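Local coordinates for lipase (Photobacterium sp. M37, PDB 2ORY), which hydrolyses the ester bonds of triacylglycerols as a cold-adapted lipase of the alpha/beta-hydrolase fold, at residues A[5-10]-A[202-206]; A[50-56]-A[73-79]; A[83-89]-A[166-172]. The contacts are given in a common frame with arbitrary orientation. Numbering follows the deposited sequence.

Contact 1. Residues A[5-10]-A[202-206]; sequences KEQLML and STIPF
Helix 5-10, the start of the N-terminal helix 5-15, lies across strand 202-206, the outermost strand on one side of the central sheet. The helix is regular, with Met9 N to Lys5 O at 2.9 Å and Leu10 N to Glu6 O at 3.0 Å. The two axes pass 9.1 Å apart at closest and cross at -63°; Glu6 CA stands 6.9 Å from Ile204 CA, and Leu10 CA 7.6 Å from Phe206 CA. Ser202, Ile204 and Phe206 turn their CB atoms toward the helix, while Thr203 points away, to helices 175-189 and 214-224.

Aliphatic packing centres on Ile204 (m, t), whose CD1 meets Met9 CG at 3.8 Å, Lys5 CG at 3.9 Å and Glu6 CG at 4.0 Å. The extended Lys5 chain also brings its CE to 4.3 Å from Ser202 OG. Aromatic contacts belong to Phe206 (m, chi2 81°): Leu10 CD1 (t, p) sits over the ring face in a CH-pi contact, 3.8 Å from the centroid, and Met9 CB lies 4.2 Å from CE1. At the ring edge, Phe206 CZ approaches Glu6 O at 3.3 Å.

This is helix-on-sheet packing of an alpha/beta fold, in which Met9 also covers Cys169 and Thr171 of the adjacent strand. With 328 Å² buried and hydrogen bonding between the segments absent, apolar and CH-pi contacts hold the helix against the strand.

Contact 2. Residues A[50-56]-A[73-79]; sequences DDWEVVW and MYVIQKK
Trp56 (t, chi2 93°) and Val75 (t) meet on one face of the strand pair, Trp56 CB to Val75 CG2 at 3.7 Å, and the indole reaches on to Met73, CH2 to CE at 3.8 Å. Trp56 NE1 is satisfied by Lys150 O. On the other face lie Trp52, Val54, Ile76 and Lys78: Trp52 CB touches Ile76 CG2 at 3.5 Å, and helices 5-15 and 30-43 cover this side.

Strands 52-55 and 73-78 run antiparallel, their axes at 144° and 4.6 Å apart at closest. Glu53 and Gln77 form a hydrogen-bonded pair, Gln77 N to Glu53 O 2.8 Å and Glu53 N to Gln77 O 3.0 Å, flanked by the non-hydrogen-bonded pairs Trp52-Lys78 and Val54-Ile76. A classic beta bulge then shifts the register by one: Val55 (psi -6°) and Trp56 both face Val75. Val55 N bonds Val75 O at 3.0 Å, Trp56 N reaches the same Val75 O weakly at 3.4 Å, and Val75 N bonds Trp56 O at 2.8 Å. The bulge bends the edge strand of the hairpin formed by strands 52-63 and 66-78.

Toward the polar end, Lys78 lays its CD over one face of the Trp52 indole and extends its NZ to Asp50 OD1 at 3.2 Å, a salt bridge with a weak hydrogen bond. Nearby, Glu53 OE2 and Lys79 NZ remain 4.4 Å apart, beyond salt-bridge distance.

Contact 3. Residues A[83-89]-A[166-172]; sequences GEYVIAI and AKICVTG
Strand 166-172 runs parallel to strand 84-89, axes 4.7 Å apart at closest and inclined by 20°, each residue lying beside the one 83 positions earlier, from Gly83 with Ala166 to Ile89 with Gly172. Ala166 CA packs against Gly83 O at 3.2 Å; Gly83 takes a positive phi of 57°, and a CB there would collide with Ala166. Lys167 N bonds Gly83 O at 2.6 Å and Lys167 O receives Tyr85 N at 2.8 Å, while Lys167 CD rests 3.5 Å from Glu84 CG. Ile168 (m, t) brings its CG2 to Ile87 CD1 at 3.8 Å. Cys169 N bonds Tyr85 O at 3.0 Å and Cys169 O accepts Ile87 N at 2.9 Å. Val170 CG1 meets Ile87 CG2 and Ile89 CD1, both at 4.1 Å. Thr171 N bonds Ile87 O at 2.9 Å, and Thr171 O accepts Ile89 N at 3.0 Å; its OG1 bonds Ile204 O. Gly172 opens the GxSxG sequence, consistent with the strand leading into the nucleophile elbow of an alpha/beta-hydrolase.

How the contacts relate
All three contacts share the five-stranded mixed sheet, ordered 52-63, 66-78, 84-90, 166-173, 199-206. Contact 2 joins the first two strands, contact 3 the third and fourth, and contact 1 sets helix 5-15 on the fifth. Centres of contacts 2 and 3 lie about 9 Å apart, as do those of 1 and 3; those of 1 and 2 are about 15 Å apart. Backbone bonds such as Val86 N to Ile76 O (2.8 Å) link contacts 2 and 3. Along the chain, contact 2 closes before contact 3 opens, and both fall between the segments of contact 1. The N-terminal helix thus spans a sheet whose fourth strand, 166-173, leads to the probable nucleophile.

Contact 1. Residues A[5-10]-A[202-206]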
loop_
_atom_site.group_PDB
_atom_site.type_symbol
_atom_site.label_atom_id
_atom_site.label_comp_id
_atom_site.label_asym_id
_atom_site.label_seq_id
_atom_site.Cartn_x
_atom_site.Cartn_y
_atom_site.Cartn_z
ATOM N N LYS A 5 4.038 15.104 -6.974
ATOM C CA LYS A 5 4.641 13.789 -6.843
ATOM C C LYS A 5 3.636 12.847 -6.183
ATOM O O LYS A 5 3.460 11.718 -6.620
ATOM C CB LYS A 5 5.915 13.880 -5.996
ATOM C CG LYS A 5 6.683 12.570 -5.827
ATOM C CD LYS A 5 7.918 12.790 -4.947
ATOM C CE LYS A 5 8.649 11.495 -4.653
ATOM N NZ LYS A 5 9.141 10.904 -5.908
ATOM N N GLU A 6 2.964 13.336 -5.146
ATOM C CA GLU A 6 1.978 12.543 -4.423
ATOM C C GLU A 6 0.832 12.100 -5.317
ATOM O O GLU A 6 0.386 10.956 -5.242
ATOM C CB GLU A 6 1.443 13.333 -3.229
ATOM C CG GLU A 6 2.527 13.681 -2.252
ATOM C CD GLU A 6 3.014 15.104 -2.391
ATOM O OE1 GLU A 6 3.418 15.533 -3.503
ATOM O OE2 GLU A 6 2.990 15.792 -1.353
ATOM N N GLN A 7 0.354 13.011 -6.157
ATOM C CA GLN A 7 -0.727 12.705 -7.088
ATOM C C GLN A 7 -0.252 11.677 -8.114
ATOM O O GLN A 7 -1.008 10.800 -8.541
ATOM C CB GLN A 7 -1.175 13.973 -7.816
ATOM C CG GLN A 7 -1.737 15.038 -6.899
ATOM C CD GLN A 7 -2.113 16.282 -7.665
ATOM O OE1 GLN A 7 -1.254 16.966 -8.222
ATOM N NE2 GLN A 7 -3.404 16.577 -7.712
ATOM N N LEU A 8 1.007 11.782 -8.509
ATOM C CA LEU A 8 1.539 10.852 -9.482
ATOM C C LEU A 8 1.587 9.461 -8.904
ATOM O O LEU A 8 1.145 8.517 -9.541
ATOM C CB LEU A 8 2.933 11.274 -9.930
ATOM C CG LEU A 8 3.580 10.370 -10.976
ATOM C CD1 LEU A 8 2.742 10.370 -12.248
ATOM C CD2 LEU A 8 4.981 10.879 -11.272
ATOM N N MET A 9 2.127 9.332 -7.699
ATOM C CA MET A 9 2.207 8.039 -7.032
ATOM C C MET A 9 0.813 7.449 -6.731
ATOM O O MET A 9 0.654 6.234 -6.641
ATOM C CB MET A 9 3.018 8.170 -5.739
ATOM C CG MET A 9 4.476 8.602 -5.931
ATOM S SD MET A 9 5.424 7.678 -7.162
ATOM C CE MET A 9 5.757 6.265 -6.334
ATOM N N LEU A 10 -0.191 8.305 -6.554
ATOM C CA LEU A 10 -1.555 7.831 -6.308
ATOM C C LEU A 10 -2.003 7.122 -7.578
ATOM O O LEU A 10 -2.665 6.089 -7.530
ATOM C CB LEU A 10 -2.507 9.000 -6.038
ATOM C CG LEU A 10 -3.958 8.564 -5.784
ATOM C CD1 LEU A 10 -4.002 7.815 -4.444
ATOM C CD2 LEU A 10 -4.899 9.762 -5.758
ATOM N N SER A 202 12.762 6.705 -1.459
ATOM C CA SER A 202 11.671 7.422 -0.809
ATOM C C SER A 202 10.407 6.583 -0.940
ATOM O O SER A 202 10.344 5.652 -1.744
ATOM C CB SER A 202 11.423 8.760 -1.493
ATOM O OG SER A 202 11.199 8.521 -2.865
ATOM N N THR A 203 9.385 6.923 -0.167
ATOM C CA THR A 203 8.144 6.183 -0.251
ATOM C C THR A 203 6.932 7.039 0.076
ATOM O O THR A 203 6.967 7.867 0.992
ATOM C CB THR A 203 8.170 4.949 0.691
ATOM O OG1 THR A 203 6.929 4.246 0.592
ATOM C CG2 THR A 203 8.387 5.374 2.134
ATOM N N ILE A 204 5.869 6.844 -0.701
ATOM C CA ILE A 204 4.613 7.547 -0.498
ATOM C C ILE A 204 3.519 6.490 -0.393
ATOM O O ILE A 204 2.906 6.101 -1.384
ATOM C CB ILE A 204 4.306 8.532 -1.665
ATOM C CG1 ILE A 204 5.386 9.611 -1.710
ATOM C CG2 ILE A 204 2.966 9.249 -1.431
ATOM C CD1 ILE A 204 5.169 10.666 -2.801
ATOM N N PRO A 205 3.284 5.985 0.820
ATOM C CA PRO A 205 2.262 4.959 1.067
ATOM C C PRO A 205 0.911 5.555 1.426
ATOM O O PRO A 205 0.826 6.404 2.309
ATOM C CB PRO A 205 2.850 4.175 2.227
ATOM C CG PRO A 205 3.496 5.277 3.037
ATOM C CD PRO A 205 4.133 6.188 2.010
ATOM N N PHE A 206 -0.138 5.097 0.748
ATOM C CA PHE A 206 -1.496 5.574 0.993
ATOM C C PHE A 206 -2.340 4.585 1.786
ATOM O O PHE A 206 -2.178 3.371 1.656
ATOM C CB PHE A 206 -2.250 5.819 -0.328
ATOM C CG PHE A 206 -1.618 6.847 -1.233
ATOM C CD1 PHE A 206 -0.547 6.508 -2.064
ATOM C CD2 PHE A 206 -2.075 8.160 -1.237
ATOM C CE1 PHE A 206 0.063 7.461 -2.881
ATOM C CE2 PHE A 206 -1.469 9.125 -2.052
ATOM C CZ PHE A 206 -0.399 8.770 -2.872
#

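Contact 2. Residues A[50-56]-A[73-79]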
loop_
_atom_site.group_PDB
_atom_site.type_symbol
_atom_site.label_atom_id
_atom_site.label_comp_id
_atom_site.label_asym_id
_atom_site.label_seq_id
_atom_site.Cartn_x
_atom_site.Cartn_y
_atom_site.Cartn_z
ATOM N N ASP A 50 5.234 12.438 -19.494
ATOM C CA ASP A 50 6.531 11.761 -19.573
ATOM C C ASP A 50 6.331 10.448 -20.314
ATOM O O ASP A 50 5.223 10.125 -20.727
ATOM C CB ASP A 50 7.077 11.462 -18.167
ATOM C CG ASP A 50 7.257 12.711 -17.324
ATOM O OD1 ASP A 50 8.261 13.427 -17.520
ATOM O OD2 ASP A 50 6.390 12.976 -16.462
ATOM N N ASP A 51 7.406 9.695 -20.490
ATOM C CA ASP A 51 7.307 8.415 -21.159
ATOM C C ASP A 51 7.753 7.345 -20.188
ATOM O O ASP A 51 8.932 7.210 -19.865
ATOM C CB ASP A 51 8.161 8.385 -22.427
ATOM C CG ASP A 51 7.315 8.274 -23.695
ATOM O OD1 ASP A 51 6.577 7.269 -23.839
ATOM O OD2 ASP A 51 7.387 9.193 -24.546
ATOM N N TRP A 52 6.783 6.586 -19.712
ATOM C CA TRP A 52 7.059 5.550 -18.749
ATOM C C TRP A 52 7.127 4.189 -19.400
ATOM O O TRP A 52 6.498 3.955 -20.434
ATOM C CB TRP A 52 5.982 5.567 -17.687
ATOM C CG TRP A 52 5.840 6.894 -17.035
ATOM C CD1 TRP A 52 5.015 7.915 -17.413
ATOM C CD2 TRP A 52 6.484 7.322 -15.828
ATOM N NE1 TRP A 52 5.093 8.949 -16.504
ATOM C CE2 TRP A 52 5.988 8.611 -15.525
ATOM C CE3 TRP A 52 7.428 6.740 -14.971
ATOM C CZ2 TRP A 52 6.403 9.327 -14.402
ATOM C CZ3 TRP A 52 7.845 7.455 -13.846
ATOM C CH2 TRP A 52 7.328 8.737 -13.573
ATOM N N GLU A 53 7.875 3.295 -18.767
ATOM C CA GLU A 53 8.063 1.937 -19.251
ATOM C C GLU A 53 8.026 0.944 -18.091
ATOM O O GLU A 53 8.734 1.113 -17.092
ATOM C CB GLU A 53 9.424 1.828 -19.955
ATOM C CG GLU A 53 9.739 0.459 -20.503
ATOM C CD GLU A 53 8.925 0.121 -21.744
ATOM O OE1 GLU A 53 8.718 -1.092 -22.003
ATOM O OE2 GLU A 53 8.506 1.058 -22.471
ATOM N N VAL A 54 7.199 -0.087 -18.211
ATOM C CA VAL A 54 7.136 -1.111 -17.174
ATOM C C VAL A 54 8.379 -1.945 -17.442
ATOM O O VAL A 54 8.487 -2.552 -18.494
ATOM C CB VAL A 54 5.867 -1.984 -17.322
ATOM C CG1 VAL A 54 5.865 -3.096 -16.265
ATOM C CG2 VAL A 54 4.622 -1.111 -17.186
ATOM N N VAL A 55 9.321 -1.945 -16.504
ATOM C CA VAL A 55 10.570 -2.679 -16.662
ATOM C C VAL A 55 10.709 -3.917 -15.763
ATOM O O VAL A 55 11.676 -4.671 -15.875
ATOM C CB VAL A 55 11.771 -1.735 -16.442
ATOM C CG1 VAL A 55 11.815 -0.693 -17.573
ATOM C CG2 VAL A 55 11.642 -1.019 -15.103
ATOM N N TRP A 56 9.761 -4.125 -14.855
ATOM C CA TRP A 56 9.802 -5.322 -14.018
ATOM C C TRP A 56 8.395 -5.629 -13.563
ATOM O O TRP A 56 7.722 -4.776 -12.984
ATOM C CB TRP A 56 10.683 -5.143 -12.792
ATOM C CG TRP A 56 10.822 -6.438 -12.034
ATOM C CD1 TRP A 56 11.805 -7.365 -12.186
ATOM C CD2 TRP A 56 9.978 -6.919 -10.976
ATOM N NE1 TRP A 56 11.646 -8.384 -11.282
ATOM C CE2 TRP A 56 10.532 -8.138 -10.527
ATOM C CE3 TRP A 56 8.811 -6.436 -10.363
ATOM C CZ2 TRP A 56 9.963 -8.888 -9.485
ATOM C CZ3 TRP A 56 8.237 -7.187 -9.318
ATOM C CH2 TRP A 56 8.819 -8.399 -8.895
ATOM N N MET A 73 3.334 -6.701 -7.609
ATOM C CA MET A 73 4.342 -5.653 -7.588
ATOM C C MET A 73 4.950 -5.502 -8.973
ATOM O O MET A 73 5.116 -6.494 -9.698
ATOM C CB MET A 73 5.441 -5.973 -6.558
ATOM C CG MET A 73 6.599 -4.957 -6.509
ATOM S SD MET A 73 7.617 -5.229 -5.083
ATOM C CE MET A 73 8.320 -6.864 -5.483
ATOM N N TYR A 74 5.221 -4.257 -9.355
ATOM C CA TYR A 74 5.863 -3.957 -10.631
ATOM C C TYR A 74 6.737 -2.717 -10.441
ATOM O O TYR A 74 6.648 -2.020 -9.412
ATOM C CB TYR A 74 4.829 -3.742 -11.760
ATOM C CG TYR A 74 3.927 -2.529 -11.623
ATOM C CD1 TYR A 74 4.147 -1.389 -12.377
ATOM C CD2 TYR A 74 2.879 -2.511 -10.704
ATOM C CE1 TYR A 74 3.352 -0.251 -12.215
ATOM C CE2 TYR A 74 2.080 -1.376 -10.528
ATOM C CZ TYR A 74 2.326 -0.248 -11.285
ATOM O OH TYR A 74 1.590 0.895 -11.079
ATOM N N VAL A 75 7.609 -2.475 -11.416
ATOM C CA VAL A 75 8.502 -1.322 -11.397
ATOM C C VAL A 75 8.375 -0.531 -12.710
ATOM O O VAL A 75 8.484 -1.105 -13.792
ATOM C CB VAL A 75 9.973 -1.764 -11.227
ATOM C CG1 VAL A 75 10.861 -0.545 -11.074
ATOM C CG2 VAL A 75 10.114 -2.692 -10.026
ATOM N N ILE A 76 8.129 0.777 -12.608
ATOM C CA ILE A 76 8.010 1.645 -13.788
ATOM C C ILE A 76 9.271 2.501 -13.824
ATOM O O ILE A 76 9.709 3.007 -12.793
ATOM C CB ILE A 76 6.818 2.650 -13.706
ATOM C CG1 ILE A 76 5.550 1.949 -13.231
ATOM C CG2 ILE A 76 6.584 3.300 -15.052
ATOM C CD1 ILE A 76 5.470 1.874 -11.706
ATOM N N GLN A 77 9.843 2.665 -15.005
ATOM C CA GLN A 77 11.034 3.484 -15.160
ATOM C C GLN A 77 10.712 4.652 -16.084
ATOM O O GLN A 77 10.127 4.462 -17.149
ATOM C CB GLN A 77 12.178 2.664 -15.763
ATOM C CG GLN A 77 13.430 3.488 -16.056
ATOM C CD GLN A 77 14.551 2.678 -16.692
ATOM O OE1 GLN A 77 15.675 3.161 -16.832
ATOM N NE2 GLN A 77 14.250 1.445 -17.084
ATOM N N LYS A 78 11.082 5.857 -15.669
ATOM C CA LYS A 78 10.862 7.040 -16.491
ATOM C C LYS A 78 11.859 7.033 -17.655
ATOM O O LYS A 78 13.069 7.031 -17.429
ATOM C CB LYS A 78 11.058 8.305 -15.652
ATOM C CG LYS A 78 11.314 9.564 -16.478
ATOM C CD LYS A 78 10.248 10.622 -16.278
ATOM C CE LYS A 78 10.280 11.196 -14.874
ATOM N NZ LYS A 78 9.357 12.359 -14.741
ATOM N N LYS A 79 11.357 7.026 -18.891
ATOM C CA LYS A 79 12.225 7.017 -20.081
ATOM C C LYS A 79 13.191 8.196 -20.071
ATOM O O LYS A 79 12.864 9.272 -19.581
ATOM C CB LYS A 79 11.396 7.099 -21.368
ATOM C CG LYS A 79 10.619 5.849 -21.749
ATOM C CD LYS A 79 11.546 4.705 -22.092
ATOM C CE LYS A 79 10.891 3.760 -23.084
ATOM N NZ LYS A 79 10.667 4.406 -24.417
#

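Contact 3. Residues A[83-89]-A[166-172]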
loop_
_atom_site.group_PDB
_atom_site.type_symbol
_atom_site.label_atom_id
_atom_site.label_comp_id
_atom_site.label_asym_id
_atom_site.label_seq_id
_atom_site.Cartn_x
_atom_site.Cartn_y
_atom_site.Cartn_z
ATOM N N GLY A 83 18.234 6.203 -14.118
ATOM C CA GLY A 83 17.987 5.795 -12.745
ATOM C C GLY A 83 16.836 6.480 -12.029
ATOM O O GLY A 83 17.024 7.045 -10.953
ATOM N N GLU A 84 15.647 6.442 -12.622
ATOM C CA GLU A 84 14.446 7.043 -12.017
ATOM C C GLU A 84 13.364 5.955 -12.045
ATOM O O GLU A 84 12.742 5.700 -13.076
ATOM C CB GLU A 84 13.996 8.271 -12.830
ATOM C CG GLU A 84 13.481 9.495 -12.026
ATOM C CD GLU A 84 12.005 9.412 -11.629
ATOM O OE1 GLU A 84 11.629 8.463 -10.908
ATOM O OE2 GLU A 84 11.220 10.302 -12.029
ATOM N N TYR A 85 13.142 5.312 -10.910
ATOM C CA TYR A 85 12.160 4.243 -10.861
ATOM C C TYR A 85 11.043 4.373 -9.834
ATOM O O TYR A 85 11.198 5.015 -8.788
ATOM C CB TYR A 85 12.858 2.909 -10.591
ATOM C CG TYR A 85 14.015 2.606 -11.518
ATOM C CD1 TYR A 85 15.279 3.164 -11.304
ATOM C CD2 TYR A 85 13.844 1.761 -12.614
ATOM C CE1 TYR A 85 16.341 2.880 -12.163
ATOM C CE2 TYR A 85 14.902 1.477 -13.480
ATOM C CZ TYR A 85 16.146 2.038 -13.249
ATOM O OH TYR A 85 17.190 1.754 -14.110
ATOM N N VAL A 86 9.919 3.736 -10.150
ATOM C CA VAL A 86 8.783 3.665 -9.232
ATOM C C VAL A 86 8.491 2.183 -8.968
ATOM O O VAL A 86 8.322 1.420 -9.906
ATOM C CB VAL A 86 7.481 4.286 -9.823
ATOM C CG1 VAL A 86 6.314 4.038 -8.878
ATOM C CG2 VAL A 86 7.643 5.769 -10.029
ATOM N N ILE A 87 8.474 1.762 -7.705
ATOM C CA ILE A 87 8.103 0.381 -7.380
ATOM C C ILE A 87 6.679 0.497 -6.779
ATOM O O ILE A 87 6.495 1.127 -5.738
ATOM C CB ILE A 87 9.023 -0.226 -6.320
ATOM C CG1 ILE A 87 10.451 -0.344 -6.845
ATOM C CG2 ILE A 87 8.465 -1.564 -5.877
ATOM C CD1 ILE A 87 11.418 -0.888 -5.786
ATOM N N ALA A 88 5.680 -0.076 -7.442
ATOM C CA ALA A 88 4.302 0.011 -6.949
ATOM C C ALA A 88 3.850 -1.360 -6.432
ATOM O O ALA A 88 4.150 -2.394 -7.031
ATOM C CB ALA A 88 3.370 0.511 -8.064
ATOM N N ILE A 89 3.132 -1.355 -5.310
ATOM C CA ILE A 89 2.696 -2.588 -4.673
ATOM C C ILE A 89 1.199 -2.611 -4.411
ATOM O O ILE A 89 0.603 -1.614 -4.010
ATOM C CB ILE A 89 3.486 -2.788 -3.344
ATOM C CG1 ILE A 89 4.968 -3.057 -3.691
ATOM C CG2 ILE A 89 2.859 -3.910 -2.482
ATOM C CD1 ILE A 89 5.931 -2.960 -2.538
ATOM N N ALA A 166 20.824 6.085 -8.599
ATOM C CA ALA A 166 19.432 6.037 -9.022
ATOM C C ALA A 166 18.497 6.672 -8.012
ATOM O O ALA A 166 18.886 7.039 -6.912
ATOM C CB ALA A 166 19.000 4.584 -9.273
ATOM N N LYS A 167 17.241 6.766 -8.400
ATOM C CA LYS A 167 16.212 7.347 -7.562
ATOM C C LYS A 167 15.067 6.331 -7.603
ATOM O O LYS A 167 14.670 5.871 -8.668
ATOM C CB LYS A 167 15.804 8.685 -8.177
ATOM C CG LYS A 167 14.641 9.414 -7.578
ATOM C CD LYS A 167 14.042 10.333 -8.655
ATOM C CE LYS A 167 13.200 11.469 -8.086
ATOM N NZ LYS A 167 14.069 12.509 -7.468
ATOM N N ILE A 168 14.572 5.942 -6.442
ATOM C CA ILE A 168 13.472 5.001 -6.408
ATOM C C ILE A 168 12.426 5.448 -5.414
ATOM O O ILE A 168 12.751 5.749 -4.281
ATOM C CB ILE A 168 13.937 3.564 -6.004
ATOM C CG1 ILE A 168 14.872 3.000 -7.077
ATOM C CG2 ILE A 168 12.714 2.636 -5.812
ATOM C CD1 ILE A 168 15.197 1.529 -6.919
ATOM N N CYS A 169 11.171 5.520 -5.860
ATOM C CA CYS A 169 10.064 5.847 -4.970
ATOM C C CYS A 169 9.219 4.562 -4.865
ATOM O O CYS A 169 8.864 3.957 -5.876
ATOM C CB CYS A 169 9.203 6.984 -5.529
ATOM S SG CYS A 169 7.937 7.530 -4.346
ATOM N N VAL A 170 8.927 4.120 -3.647
ATOM C CA VAL A 170 8.120 2.916 -3.465
ATOM C C VAL A 170 6.757 3.386 -2.994
ATOM O O VAL A 170 6.648 4.064 -1.974
ATOM C CB VAL A 170 8.734 1.972 -2.403
ATOM C CG1 VAL A 170 8.015 0.614 -2.448
ATOM C CG2 VAL A 170 10.263 1.839 -2.626
ATOM N N THR A 171 5.717 3.039 -3.746
ATOM C CA THR A 171 4.368 3.458 -3.397
ATOM C C THR A 171 3.363 2.296 -3.412
ATOM O O THR A 171 3.631 1.216 -3.952
ATOM C CB THR A 171 3.898 4.572 -4.355
ATOM O OG1 THR A 171 2.711 5.172 -3.850
ATOM C CG2 THR A 171 3.604 4.005 -5.733
ATOM N N GLY A 172 2.205 2.529 -2.803
ATOM C CA GLY A 172 1.182 1.507 -2.745
ATOM C C GLY A 172 0.024 1.991 -1.903
ATOM O O GLY A 172 0.195 2.880 -1.064
#